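Local coordinates for protein cellulosomal scaffoldin (Acetivibrio cellulolyticus, PDB 3ZUC) that binds crystalline cellulose as the family 3b carbohydrate-binding module of a cellulosome scaffoldin, a larger protein that probably also cleaves beta-1,4-glucosidic linkages, at residues I22-L28 / I104-F110; R27-S33 / L98-S103; A35-A39 / S92-L98; D40-Y46 / K138-A144. One frame throughout, in Å; residues are numbered along the deposited sequence. Where two conformers were deposited one is given.

Contact 1: I22-L28 / I104-F110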
loop_
_atom_site.group_PDB
_atom_site.type_symbol
_atom_site.label_atom_id
_atom_site.label_comp_id
_atom_site.label_asym_id
_atom_site.label_seq_id
_atom_site.Cartn_x
_atom_site.Cartn_y
_atom_site.Cartn_z
ATOM N N ILE A 22 6.141 -2.275 -9.886
ATOM C CA ILE A 22 5.427 -1.185 -9.259
ATOM C C ILE A 22 6.081 -0.988 -7.884
ATOM O O ILE A 22 6.462 -1.946 -7.210
ATOM C CB ILE A 22 3.909 -1.466 -9.221
ATOM C CG1 ILE A 22 3.395 -1.520 -10.674
ATOM C CG2 ILE A 22 3.176 -0.393 -8.440
ATOM C CD1 ILE A 22 1.953 -1.943 -10.841
ATOM N N TYR A 23 6.227 0.278 -7.491
ATOM C CA TYR A 23 7.104 0.681 -6.376
ATOM C C TYR A 23 6.356 1.517 -5.326
ATOM O O TYR A 23 6.640 2.699 -5.124
ATOM C CB TYR A 23 8.265 1.525 -6.917
ATOM C CG TYR A 23 9.177 0.882 -7.937
ATOM C CD1 TYR A 23 8.854 0.831 -9.290
ATOM C CD2 TYR A 23 10.423 0.406 -7.567
ATOM C CE1 TYR A 23 9.740 0.297 -10.227
ATOM C CE2 TYR A 23 11.291 -0.131 -8.477
ATOM C CZ TYR A 23 10.957 -0.182 -9.816
ATOM O OH TYR A 23 11.869 -0.703 -10.691
ATOM N N PRO A 24 5.402 0.917 -4.608
ATOM C CA PRO A 24 4.646 1.689 -3.637
ATOM C C PRO A 24 5.469 2.075 -2.417
ATOM O O PRO A 24 6.175 1.241 -1.857
ATOM C CB PRO A 24 3.527 0.712 -3.238
ATOM C CG PRO A 24 4.139 -0.640 -3.444
ATOM C CD PRO A 24 4.964 -0.484 -4.671
ATOM N N LYS A 25 5.336 3.332 -1.998
ATOM C CA LYS A 25 5.929 3.823 -0.765
ATOM C C LYS A 25 4.857 4.498 0.069
ATOM O O LYS A 25 4.251 5.473 -0.378
ATOM C CB LYS A 25 7.061 4.849 -1.064
ATOM C CG LYS A 25 8.259 4.217 -1.665
ATOM C CD LYS A 25 9.398 5.166 -1.825
ATOM C CE LYS A 25 9.921 5.724 -0.520
ATOM N NZ LYS A 25 11.386 6.089 -0.641
ATOM N N PHE A 26 4.643 3.992 1.278
ATOM C CA PHE A 26 3.683 4.547 2.198
ATOM C C PHE A 26 4.393 5.168 3.394
ATOM O O PHE A 26 5.410 4.647 3.857
ATOM C CB PHE A 26 2.780 3.445 2.777
ATOM C CG PHE A 26 1.819 2.812 1.809
ATOM C CD1 PHE A 26 2.189 1.777 0.986
ATOM C CD2 PHE A 26 0.500 3.242 1.765
ATOM C CE1 PHE A 26 1.217 1.197 0.118
ATOM C CE2 PHE A 26 -0.435 2.667 0.939
ATOM C CZ PHE A 26 -0.075 1.671 0.131
ATOM N N ARG A 27 3.824 6.238 3.936
ATOM C CA ARG A 27 4.215 6.746 5.247
ATOM C C ARG A 27 2.966 6.780 6.100
ATOM O O ARG A 27 1.967 7.397 5.728
ATOM C CB ARG A 27 4.871 8.127 5.173
ATOM C CG ARG A 27 5.307 8.630 6.560
ATOM C CD ARG A 27 6.350 9.717 6.481
ATOM N NE ARG A 27 5.810 10.917 5.875
ATOM C CZ ARG A 27 6.558 11.929 5.465
ATOM N NH1 ARG A 27 7.881 11.867 5.577
ATOM N NH2 ARG A 27 5.978 12.989 4.939
ATOM N N LEU A 28 3.033 6.085 7.224
ATOM C CA LEU A 28 1.916 5.954 8.140
ATOM C C LEU A 28 2.226 6.736 9.399
ATOM O O LEU A 28 3.266 6.508 10.012
ATOM C CB LEU A 28 1.701 4.493 8.510
ATOM C CG LEU A 28 1.603 3.516 7.337
ATOM C CD1 LEU A 28 1.391 2.106 7.873
ATOM C CD2 LEU A 28 0.555 3.918 6.303
ATOM N N ILE A 104 6.056 5.801 10.403
ATOM C CA ILE A 104 6.923 4.815 9.792
ATOM C C ILE A 104 6.704 4.812 8.289
ATOM O O ILE A 104 5.607 5.046 7.786
ATOM C CB ILE A 104 6.689 3.402 10.331
ATOM C CG1 ILE A 104 5.240 2.971 10.147
ATOM C CG2 ILE A 104 7.145 3.297 11.793
ATOM C CD1 ILE A 104 4.995 1.476 10.354
ATOM N N GLU A 105 7.767 4.495 7.562
ATOM C CA GLU A 105 7.693 4.260 6.127
ATOM C C GLU A 105 7.573 2.758 5.850
ATOM O O GLU A 105 8.097 1.926 6.599
ATOM C CB GLU A 105 8.946 4.807 5.419
ATOM C CG GLU A 105 9.080 6.337 5.509
ATOM C CD GLU A 105 10.226 6.945 4.702
ATOM O OE1 GLU A 105 10.379 6.635 3.513
ATOM O OE2 GLU A 105 10.941 7.809 5.256
ATOM N N VAL A 106 6.906 2.429 4.743
ATOM C CA VAL A 106 6.829 1.075 4.220
ATOM C C VAL A 106 7.154 1.176 2.734
ATOM O O VAL A 106 6.394 1.760 1.970
ATOM C CB VAL A 106 5.442 0.484 4.423
ATOM C CG1 VAL A 106 5.392 -0.902 3.858
ATOM C CG2 VAL A 106 5.090 0.459 5.908
ATOM N N GLN A 107 8.294 0.625 2.338
ATOM C CA GLN A 107 8.809 0.764 0.978
ATOM C C GLN A 107 8.912 -0.620 0.343
ATOM O O GLN A 107 9.600 -1.497 0.872
ATOM C CB GLN A 107 10.192 1.407 1.031
ATOM C CG GLN A 107 10.890 1.532 -0.297
ATOM C CD GLN A 107 12.082 2.441 -0.201
ATOM O OE1 GLN A 107 11.982 3.524 0.380
ATOM N NE2 GLN A 107 13.211 2.029 -0.754
ATOM N N GLY A 108 8.082 -0.840 -0.676
ATOM C CA GLY A 108 7.987 -2.141 -1.336
ATOM C C GLY A 108 8.040 -2.099 -2.862
ATOM O O GLY A 108 7.916 -1.034 -3.462
ATOM N N ARG A 109 8.285 -3.261 -3.495
ATOM C CA ARG A 109 8.109 -3.422 -4.942
ATOM C C ARG A 109 7.198 -4.624 -5.144
ATOM O O ARG A 109 7.102 -5.502 -4.288
ATOM C CB ARG A 109 9.456 -3.683 -5.713
ATOM C CG ARG A 109 10.520 -2.600 -5.543
ATOM C CD ARG A 109 11.892 -3.153 -5.928
ATOM N NE ARG A 109 12.287 -4.167 -4.968
ATOM C CZ ARG A 109 12.412 -5.469 -5.184
ATOM N NH1 ARG A 109 12.271 -6.007 -6.401
ATOM N NH2 ARG A 109 12.682 -6.237 -4.138
ATOM N N PHE A 110 6.578 -4.699 -6.320
ATOM C CA PHE A 110 6.000 -5.942 -6.792
ATOM C C PHE A 110 6.178 -6.092 -8.285
ATOM O O PHE A 110 6.353 -5.121 -9.024
ATOM C CB PHE A 110 4.555 -6.142 -6.331
ATOM C CG PHE A 110 3.507 -5.155 -6.827
ATOM C CD1 PHE A 110 3.185 -4.024 -6.087
ATOM C CD2 PHE A 110 2.759 -5.440 -7.964
ATOM C CE1 PHE A 110 2.140 -3.202 -6.467
ATOM C CE2 PHE A 110 1.708 -4.605 -8.346
ATOM C CZ PHE A 110 1.399 -3.503 -7.593
HETATM O O HOH W 1 11.628 7.837 1.511
HETATM O O HOH W 2 9.596 9.941 7.028
#
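Ile22 lies over one face of the Phe110 ring at one end of an antiparallel strand pair in the beta-sandwich of this CBM3 module. Strands 24-30 and 102-112 are neighbours in one of its two main sheets. The Ile22 CB is 3.8 Å from the Phe110 ring centroid, a CH-pi contact. Its two branches reach over the rim on that same face, with Ile22 CG2 3.6 Å from Phe110 CE1 and Ile22 CD1 as close to Phe110 CZ. The ring reaches this place because Phe110 CG stands between the backbone N and carbonyl carbon (chi1 64°). Phe47 and Phe73 meet the same ring. Gly108 has no side chain, and the ring of Pro24 fits against its backbone: Pro24 CD is 3.2 Å from Gly108 O. Pro24 has no N-H for that oxygen, but its own O accepts Gly108 N at 3.1 Å.

Further along, Phe26 and Leu28 face inward beside Val106 and Ile104. The rings of Phe26 and Phe10 meet edge-to-face. On the other side of the sheet, Arg27 NE forms a salt bridge with Glu9. A water links Arg27 NH1 to Glu105 OE2, and Glu105 OE1 is hydrogen-bonded to Tyr133 OH. Lys25 and Gln107 run side by side there, and the Lys25 chain bends at chi3. Lys25 NZ donates to Gln107 OE1 at 2.8 Å, from 50° above the carbonyl plane.

Contact 2: R27-S33 / L98-S103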
loop_
_atom_site.group_PDB
_atom_site.type_symbol
_atom_site.label_atom_id
_atom_site.label_comp_id
_atom_site.label_asym_id
_atom_site.label_seq_id
_atom_site.Cartn_x
_atom_site.Cartn_y
_atom_site.Cartn_z
ATOM N N ARG A 27 3.824 6.238 3.936
ATOM C CA ARG A 27 4.215 6.746 5.247
ATOM C C ARG A 27 2.966 6.780 6.100
ATOM O O ARG A 27 1.967 7.397 5.728
ATOM C CB ARG A 27 4.871 8.127 5.173
ATOM C CG ARG A 27 5.307 8.630 6.560
ATOM C CD ARG A 27 6.350 9.717 6.481
ATOM N NE ARG A 27 5.810 10.917 5.875
ATOM C CZ ARG A 27 6.558 11.929 5.465
ATOM N NH1 ARG A 27 7.881 11.867 5.577
ATOM N NH2 ARG A 27 5.978 12.989 4.939
ATOM N N LEU A 28 3.033 6.085 7.224
ATOM C CA LEU A 28 1.916 5.954 8.140
ATOM C C LEU A 28 2.226 6.736 9.399
ATOM O O LEU A 28 3.266 6.508 10.012
ATOM C CB LEU A 28 1.701 4.493 8.510
ATOM C CG LEU A 28 1.603 3.516 7.337
ATOM C CD1 LEU A 28 1.391 2.106 7.873
ATOM C CD2 LEU A 28 0.555 3.918 6.303
ATOM N N THR A 29 1.320 7.627 9.803
ATOM C CA THR A 29 1.519 8.459 10.989
ATOM C C THR A 29 0.393 8.250 11.971
ATOM O O THR A 29 -0.780 8.320 11.602
ATOM C CB THR A 29 1.593 9.953 10.615
ATOM O OG1 THR A 29 2.634 10.166 9.660
ATOM C CG2 THR A 29 1.879 10.827 11.849
ATOM N N ASN A 30 0.755 7.970 13.215
ATOM C CA ASN A 30 -0.223 7.938 14.290
ATOM C C ASN A 30 -0.446 9.366 14.775
ATOM O O ASN A 30 0.430 9.943 15.395
ATOM C CB ASN A 30 0.280 7.047 15.423
ATOM C CG ASN A 30 -0.708 6.920 16.546
ATOM O OD1 ASN A 30 -1.712 7.631 16.606
ATOM N ND2 ASN A 30 -0.439 6.008 17.452
ATOM N N THR A 31 -1.598 9.943 14.434
ATOM C CA THR A 31 -1.885 11.334 14.763
ATOM C C THR A 31 -2.613 11.473 16.091
ATOM O O THR A 31 -3.051 12.562 16.453
ATOM C CB THR A 31 -2.729 11.988 13.658
ATOM O OG1 THR A 31 -3.984 11.313 13.547
ATOM C CG2 THR A 31 -2.014 11.927 12.333
ATOM N N GLY A 32 -2.765 10.369 16.806
ATOM C CA GLY A 32 -3.469 10.382 18.073
ATOM C C GLY A 32 -2.539 10.157 19.248
ATOM O O GLY A 32 -1.315 10.096 19.117
ATOM N N SER A 33 -3.144 9.992 20.416
ATOM C CA SER A 33 -2.386 9.887 21.649
ATOM C C SER A 33 -2.247 8.441 22.122
ATOM O O SER A 33 -1.503 8.176 23.057
ATOM C CB SER A 33 -3.051 10.713 22.743
ATOM O OG SER A 33 -4.361 10.233 22.926
ATOM N N LEU A 98 2.744 1.342 16.746
ATOM C CA LEU A 98 3.112 2.652 16.245
ATOM C C LEU A 98 2.726 3.668 17.310
ATOM O O LEU A 98 1.537 3.849 17.612
ATOM C CB LEU A 98 2.392 2.941 14.929
ATOM C CG LEU A 98 2.736 4.268 14.249
ATOM C CD1 LEU A 98 4.196 4.343 13.847
ATOM C CD2 LEU A 98 1.847 4.470 13.034
ATOM N N ALA A 99 3.740 4.288 17.908
ATOM C CA ALA A 99 3.549 5.191 19.027
ATOM C C ALA A 99 2.846 6.460 18.614
ATOM O O ALA A 99 2.884 6.869 17.460
ATOM C CB ALA A 99 4.883 5.537 19.652
ATOM N N ALA A 100 2.197 7.088 19.586
ATOM C CA ALA A 100 1.556 8.363 19.377
ATOM C C ALA A 100 2.497 9.354 18.709
ATOM O O ALA A 100 3.668 9.451 19.078
ATOM C CB ALA A 100 1.076 8.917 20.719
ATOM N N ASN A 101 1.977 10.091 17.737
ATOM C CA ASN A 101 2.736 11.163 17.122
ATOM C C ASN A 101 4.066 10.644 16.593
ATOM O O ASN A 101 5.114 11.262 16.809
ATOM C CB ASN A 101 2.946 12.268 18.149
ATOM C CG ASN A 101 1.658 12.660 18.816
ATOM O OD1 ASN A 101 0.686 13.009 18.144
ATOM N ND2 ASN A 101 1.620 12.554 20.137
ATOM N N THR A 102 4.026 9.480 15.947
ATOM C CA THR A 102 5.196 8.948 15.239
ATOM C C THR A 102 4.783 8.389 13.915
ATOM O O THR A 102 3.617 8.070 13.695
ATOM C CB THR A 102 5.960 7.873 16.032
ATOM O OG1 THR A 102 5.271 6.624 16.065
ATOM C CG2 THR A 102 6.165 8.323 17.435
ATOM N N SER A 103 5.752 8.235 13.026
ATOM C CA SER A 103 5.475 7.712 11.710
ATOM C C SER A 103 6.489 6.668 11.304
ATOM O O SER A 103 7.632 6.661 11.775
ATOM C CB SER A 103 5.495 8.837 10.690
ATOM O OG SER A 103 6.807 9.344 10.553
#
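Asn30 reaches across to the segment Leu98-Asn101. Its CB sits 3.3 Å from Ala99 O. Leu98 CD2 also packs against it, 3.8 Å from Asn30 CB. With CG anti to the backbone N (chi1 -178°), the amide is carried over the turn, where Asn30 CG is 3.9 Å from Ala100 CA. At the tip the two polar atoms do different work. Asn30 ND2 donates to Leu98 O at 2.9 Å. That oxygen lies almost in the Asn30 amide plane, although the donor stands well above the carbonyl plane of Leu98. ND2 also bonds to Asn34 O, so two backbone oxygens fix the rotation of the amide.

Asn30 OD1 turns back and accepts Gly32 N at 2.9 Å, which makes an Asx turn. This turn ends strand 24-30 at one end of the beta-sandwich, where it faces the type II turn Ala99-Thr102 that leads into strand 102-112. Within that second turn Thr102 OG1 donates to Ala99 O at 2.8 Å. The backbones are still joined here: Asn30 N donates to Thr102 O at 2.9 Å, while the bond from Asn101 N to Asn30 O is bent and weak. Ala100 CB is 3.1 Å from Gly32 O.

Contact 3: A35-A39 / S92-L98; sequences AINLA and SSAAGTL
Ile36 and Leu98 satisfy each other's backbone. Ile36 N donates to Leu98 O at 3.0 Å, and Leu98 N returns a bond to Ile36 O at 2.8 Å. Both bonds are nearly straight at the hydrogen. Leu98 O accepts a second donor as well, the Asn30 amide. One step along, Leu38 N gives its hydrogen to Gly96 O at 3.2 Å, in the carbonyl plane. Gly96 has positive phi, as suits the glycine that leaves the 3-10 segment 93-95.

These bonds build a small two-stranded antiparallel sheet, 36-37 with 97-98, at one end of the sandwich and close to the start of strand 102-112. Strand 36-37 runs into a 3-10 turn, and a 3-10 turn precedes strand 97-98. In the first, Asn37 OD1 accepts Ala39 N at 3.1 Å from well above its carbonyl plane, an Asx turn. The Asn37 chi1 (-171°) carries the amide along the chain toward Ala39, within reach of its N-H. In the second, Ala95 N is taken by Ser92 O at 3.0 Å and Gly96 N by Ser93 O. Ser92 OG is held by Asn68. A water lies between Asn37 OD1 and Ser93 O, though it cannot serve every acceptor near it. On the buried side, Leu38 packs inward, its CD2 4.2 Å from Leu98 CB and its CB against Ala95 CB.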
loop_
_atom_site.group_PDB
_atom_site.type_symbol
_atom_site.label_atom_id
_atom_site.label_comp_id
_atom_site.label_asym_id
_atom_site.label_seq_id
_atom_site.Cartn_x
_atom_site.Cartn_y
_atom_site.Cartn_z
ATOM N N ALA A 35 -1.360 4.329 21.238
ATOM C CA ALA A 35 -0.624 3.504 20.286
ATOM C C ALA A 35 -1.564 2.709 19.386
ATOM O O ALA A 35 -2.694 2.370 19.751
ATOM C CB ALA A 35 0.318 2.558 21.022
ATOM N N ILE A 36 -1.073 2.443 18.185
ATOM C CA ILE A 36 -1.797 1.659 17.209
ATOM C C ILE A 36 -1.099 0.318 17.035
ATOM O O ILE A 36 0.122 0.256 16.813
ATOM C CB ILE A 36 -1.844 2.408 15.865
ATOM C CG1 ILE A 36 -2.831 3.580 15.973
ATOM C CG2 ILE A 36 -2.237 1.465 14.736
ATOM C CD1 ILE A 36 -2.795 4.540 14.817
ATOM N N ASN A 37 -1.870 -0.759 17.108
ATOM C CA ASN A 37 -1.336 -2.103 16.891
ATOM C C ASN A 37 -1.206 -2.403 15.400
ATOM O O ASN A 37 -2.214 -2.602 14.713
ATOM C CB ASN A 37 -2.228 -3.151 17.568
ATOM C CG ASN A 37 -1.604 -4.537 17.549
ATOM O OD1 ASN A 37 -0.640 -4.782 16.828
ATOM N ND2 ASN A 37 -2.164 -5.453 18.321
ATOM N N LEU A 38 0.017 -2.444 14.893
ATOM C CA LEU A 38 0.214 -2.595 13.465
ATOM C C LEU A 38 -0.269 -3.930 12.936
ATOM O O LEU A 38 -0.607 -4.028 11.753
ATOM C CB LEU A 38 1.677 -2.384 13.102
ATOM C CG LEU A 38 2.132 -0.923 13.205
ATOM C CD1 LEU A 38 3.649 -0.840 13.130
ATOM C CD2 LEU A 38 1.531 -0.057 12.136
ATOM N N ALA A 39 -0.333 -4.958 13.780
ATOM C CA ALA A 39 -0.795 -6.261 13.307
ATOM C C ALA A 39 -2.205 -6.214 12.752
ATOM O O ALA A 39 -2.579 -7.064 11.950
ATOM C CB ALA A 39 -0.712 -7.296 14.425
ATOM N N SER A 92 3.001 -8.335 10.597
ATOM C CA SER A 92 2.976 -9.367 11.612
ATOM C C SER A 92 2.973 -8.768 13.020
ATOM O O SER A 92 3.239 -7.586 13.214
ATOM C CB SER A 92 4.211 -10.239 11.469
ATOM O OG SER A 92 5.324 -9.486 11.900
ATOM N N SER A 93 2.726 -9.608 14.018
ATOM C CA SER A 93 2.757 -9.158 15.403
ATOM C C SER A 93 4.134 -8.633 15.837
ATOM O O SER A 93 4.224 -7.800 16.738
ATOM C CB SER A 93 2.325 -10.296 16.327
ATOM O OG SER A 93 3.242 -11.366 16.245
ATOM N N ALA A 94 5.203 -9.112 15.204
ATOM C CA ALA A 94 6.542 -8.643 15.519
ATOM C C ALA A 94 6.799 -7.207 15.050
ATOM O O ALA A 94 7.734 -6.559 15.522
ATOM C CB ALA A 94 7.597 -9.591 14.966
ATOM N N ALA A 95 5.961 -6.687 14.152
ATOM C CA ALA A 95 6.066 -5.290 13.766
ATOM C C ALA A 95 5.800 -4.352 14.944
ATOM O O ALA A 95 6.203 -3.195 14.912
ATOM C CB ALA A 95 5.113 -4.975 12.636
ATOM N N GLY A 96 5.094 -4.828 15.967
ATOM C CA GLY A 96 4.859 -4.036 17.162
ATOM C C GLY A 96 3.824 -2.946 16.985
ATOM O O GLY A 96 2.893 -3.067 16.191
ATOM N N THR A 97 4.001 -1.881 17.757
ATOM C CA THR A 97 3.056 -0.780 17.792
ATOM C C THR A 97 3.640 0.484 17.209
ATOM O O THR A 97 4.858 0.684 17.187
ATOM C CB THR A 97 2.647 -0.462 19.231
ATOM O OG1 THR A 97 3.808 -0.080 19.991
ATOM C CG2 THR A 97 1.997 -1.663 19.858
ATOM N N LEU A 98 2.744 1.342 16.746
ATOM C CA LEU A 98 3.112 2.652 16.245
ATOM C C LEU A 98 2.726 3.668 17.310
ATOM O O LEU A 98 1.537 3.849 17.612
ATOM C CB LEU A 98 2.392 2.941 14.929
ATOM C CG LEU A 98 2.736 4.268 14.249
ATOM C CD1 LEU A 98 4.196 4.343 13.847
ATOM C CD2 LEU A 98 1.847 4.470 13.034
HETATM O O HOH W 3 1.548 -6.486 17.843
#

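Contact 4: D40-Y46 / K138-A144. With EDO (1,2-ethanediol), chain C.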
loop_
_atom_site.group_PDB
_atom_site.type_symbol
_atom_site.label_atom_id
_atom_site.label_comp_id
_atom_site.label_asym_id
_atom_site.label_seq_id
_atom_site.Cartn_x
_atom_site.Cartn_y
_atom_site.Cartn_z
ATOM N N ASP A 40 -2.985 -5.219 13.159
ATOM C CA ASP A 40 -4.346 -5.087 12.661
ATOM C C ASP A 40 -4.471 -4.152 11.472
ATOM O O ASP A 40 -5.573 -3.979 10.960
ATOM C CB ASP A 40 -5.248 -4.607 13.781
ATOM C CG ASP A 40 -5.377 -5.626 14.858
ATOM O OD1 ASP A 40 -5.629 -6.805 14.521
ATOM O OD2 ASP A 40 -5.172 -5.270 16.023
ATOM N N VAL A 41 -3.373 -3.556 11.024
ATOM C CA VAL A 41 -3.426 -2.585 9.933
ATOM C C VAL A 41 -3.164 -3.273 8.593
ATOM O O VAL A 41 -2.223 -4.059 8.460
ATOM C CB VAL A 41 -2.398 -1.458 10.166
ATOM C CG1 VAL A 41 -2.327 -0.539 8.971
ATOM C CG2 VAL A 41 -2.756 -0.668 11.413
ATOM N N LYS A 42 -3.983 -2.956 7.599
ATOM C CA LYS A 42 -3.759 -3.401 6.229
ATOM C C LYS A 42 -3.725 -2.175 5.321
ATOM O O LYS A 42 -4.317 -1.135 5.651
ATOM C CB LYS A 42 -4.869 -4.362 5.753
ATOM C CG LYS A 42 -5.082 -5.576 6.677
ATOM C CD LYS A 42 -6.239 -6.476 6.275
ATOM C CE LYS A 42 -6.343 -7.681 7.220
ATOM N NZ LYS A 42 -7.628 -8.411 7.077
ATOM N N LEU A 43 -3.060 -2.315 4.177
ATOM C CA LEU A 43 -3.004 -1.269 3.162
ATOM C C LEU A 43 -3.379 -1.870 1.819
ATOM O O LEU A 43 -3.013 -3.010 1.541
ATOM C CB LEU A 43 -1.582 -0.686 3.039
ATOM C CG LEU A 43 -0.921 -0.266 4.345
ATOM C CD1 LEU A 43 0.538 0.072 4.126
ATOM C CD2 LEU A 43 -1.661 0.894 4.977
ATOM N N HIS A 44 -4.078 -1.111 0.971
ATOM C CA HIS A 44 -4.358 -1.539 -0.398
ATOM C C HIS A 44 -3.802 -0.564 -1.439
ATOM O O HIS A 44 -3.910 0.659 -1.292
ATOM C CB HIS A 44 -5.860 -1.648 -0.695
ATOM C CG HIS A 44 -6.557 -2.751 0.014
ATOM N ND1 HIS A 44 -7.918 -2.943 -0.098
ATOM C CD2 HIS A 44 -6.096 -3.726 0.820
ATOM C CE1 HIS A 44 -8.271 -3.990 0.629
ATOM N NE2 HIS A 44 -7.182 -4.485 1.197
ATOM N N TYR A 45 -3.286 -1.158 -2.504
ATOM C CA TYR A 45 -2.872 -0.454 -3.721
ATOM C C TYR A 45 -3.625 -1.092 -4.894
ATOM O O TYR A 45 -3.468 -2.294 -5.139
ATOM C CB TYR A 45 -1.366 -0.557 -3.923
ATOM C CG TYR A 45 -0.846 0.236 -5.097
ATOM C CD1 TYR A 45 -0.801 -0.306 -6.374
ATOM C CD2 TYR A 45 -0.423 1.554 -4.934
ATOM C CE1 TYR A 45 -0.343 0.436 -7.456
ATOM C CE2 TYR A 45 0.030 2.305 -6.002
ATOM C CZ TYR A 45 0.080 1.742 -7.262
ATOM O OH TYR A 45 0.572 2.525 -8.287
ATOM N N TYR A 46 -4.435 -0.303 -5.592
ATOM C CA TYR A 46 -5.332 -0.770 -6.646
ATOM C C TYR A 46 -4.761 -0.490 -8.031
ATOM O O TYR A 46 -4.236 0.598 -8.297
ATOM C CB TYR A 46 -6.676 -0.038 -6.520
ATOM C CG TYR A 46 -7.409 -0.313 -5.234
ATOM C CD1 TYR A 46 -8.236 -1.423 -5.123
ATOM C CD2 TYR A 46 -7.272 0.506 -4.123
ATOM C CE1 TYR A 46 -8.913 -1.719 -3.963
ATOM C CE2 TYR A 46 -7.946 0.223 -2.951
ATOM C CZ TYR A 46 -8.766 -0.889 -2.861
ATOM O OH TYR A 46 -9.441 -1.138 -1.683
ATOM N N LYS A 138 -6.335 7.648 -2.856
ATOM C CA LYS A 138 -6.504 6.579 -3.842
ATOM C C LYS A 138 -5.782 5.298 -3.433
ATOM O O LYS A 138 -5.844 4.315 -4.164
ATOM C CB LYS A 138 -6.053 7.036 -5.226
ATOM C CG LYS A 138 -6.770 8.264 -5.736
ATOM C CD LYS A 138 -8.246 8.066 -5.756
ATOM C CE LYS A 138 -8.977 9.252 -6.414
ATOM N NZ LYS A 138 -8.951 10.531 -5.677
ATOM N N VAL A 139 -5.115 5.310 -2.286
ATOM C CA VAL A 139 -4.765 4.092 -1.558
ATOM C C VAL A 139 -5.650 4.040 -0.316
ATOM O O VAL A 139 -6.123 5.080 0.152
ATOM C CB VAL A 139 -3.259 4.014 -1.190
ATOM C CG1 VAL A 139 -2.424 3.876 -2.441
ATOM C CG2 VAL A 139 -2.819 5.228 -0.353
ATOM N N THR A 140 -5.883 2.840 0.189
ATOM C CA THR A 140 -6.722 2.685 1.370
ATOM C C THR A 140 -5.974 1.993 2.491
ATOM O O THR A 140 -4.986 1.269 2.264
ATOM C CB THR A 140 -8.042 1.962 1.042
ATOM O OG1 THR A 140 -7.703 0.705 0.460
ATOM C CG2 THR A 140 -8.916 2.777 0.092
ATOM N N ALA A 141 -6.452 2.214 3.711
ATOM C CA ALA A 141 -5.938 1.504 4.873
ATOM C C ALA A 141 -7.102 1.062 5.730
ATOM O O ALA A 141 -8.201 1.633 5.666
ATOM C CB ALA A 141 -5.000 2.378 5.705
ATOM N N TYR A 142 -6.827 0.043 6.531
ATOM C CA TYR A 142 -7.810 -0.667 7.337
ATOM C C TYR A 142 -7.238 -0.939 8.705
ATOM O O TYR A 142 -6.025 -1.151 8.842
ATOM C CB TYR A 142 -8.165 -2.031 6.691
ATOM C CG TYR A 142 -8.632 -1.870 5.274
ATOM C CD1 TYR A 142 -7.711 -1.688 4.249
ATOM C CD2 TYR A 142 -9.982 -1.811 4.953
ATOM C CE1 TYR A 142 -8.111 -1.415 2.966
ATOM C CE2 TYR A 142 -10.400 -1.568 3.656
ATOM C CZ TYR A 142 -9.453 -1.338 2.664
ATOM O OH TYR A 142 -9.808 -1.024 1.390
ATOM N N SER A 143 -8.121 -0.988 9.703
ATOM C CA SER A 143 -7.822 -1.531 11.008
ATOM C C SER A 143 -8.672 -2.781 11.198
ATOM O O SER A 143 -9.319 -3.242 10.259
ATOM C CB SER A 143 -8.164 -0.520 12.095
ATOM O OG SER A 143 -9.548 -0.388 12.171
ATOM N N ALA A 144 -8.729 -3.309 12.416
ATOM C CA ALA A 144 -9.686 -4.370 12.709
ATOM C C ALA A 144 -11.125 -3.916 12.485
ATOM O O ALA A 144 -12.011 -4.765 12.340
ATOM C CB ALA A 144 -9.508 -4.871 14.137
HETATM C C1 EDO C . -12.081 -4.305 -0.972
HETATM O O1 EDO C . -11.352 -3.776 0.130
HETATM C C2 EDO C . -11.586 -3.692 -2.266
HETATM O O2 EDO C . -11.735 -2.268 -2.229
HETATM O O HOH W 4 -7.050 -4.601 8.862
#
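Tyr46 OH lies 3.1 Å from Tyr142 OH on the facing strand. Two hydrogen bonds hold it. His44 ND1 donates to Tyr46 OH at 2.8 Å; the bond is nearly straight and lies in the imidazole plane. The 1,2-ethanediol, probably from the crystallisation liquor, shares a 2.6 Å hydrogen bond between its O2 and Tyr46 OH.

Across the strands, the Tyr142 side chain crosses that of His44 at about a right angle. Tyr142 CE1 stands over the centre of the His44 ring, 3.4 Å above its plane, and the two planes are 42° apart. Tyr86 stacks on the His44 ring. Thr140 OG1, set between its backbone N and carbonyl carbon (chi1 57°), donates to Tyr142 OH at 2.9 Å. Tyr142 OH is also bonded to Glu152.

The backbones behind this cluster form an antiparallel pair, strands 42-47 and 140-143, within one sheet of the beta-sandwich. Its other face is apolar: Leu43 CD2 meets Ala141 CB at 3.7 Å.

His44 NE2 bonds to the carboxylate of Glu88 while ND1 serves as a donor. Both ring nitrogens are therefore engaged, and the nearby carboxylate would probably favour a positive charge on the imidazole.

How the contacts relate
Contacts 1 and 4 each join strands within one of the two facing sheets, and they meet in the core. There Phe26 packs on Leu43 and Val139, and Ile22 on Tyr45. Both turn their polar groups to the outer faces: lysine, arginine, glutamate and amide in contact 1, tyrosine hydroxyls and a histidine in contact 4. Contacts 2 and 3 lie further out, at one end of the module, and rely on tight turns and the Asx turns of asparagines more than on long strand pairing. Contact 2 continues the strands of contact 1. Contact 3 shares Leu98 with it, and Ile36 CD1 packs on Asn30 CG. Leu98 and Leu38 pack on Ile104 of contact 1 and so extend the core outward.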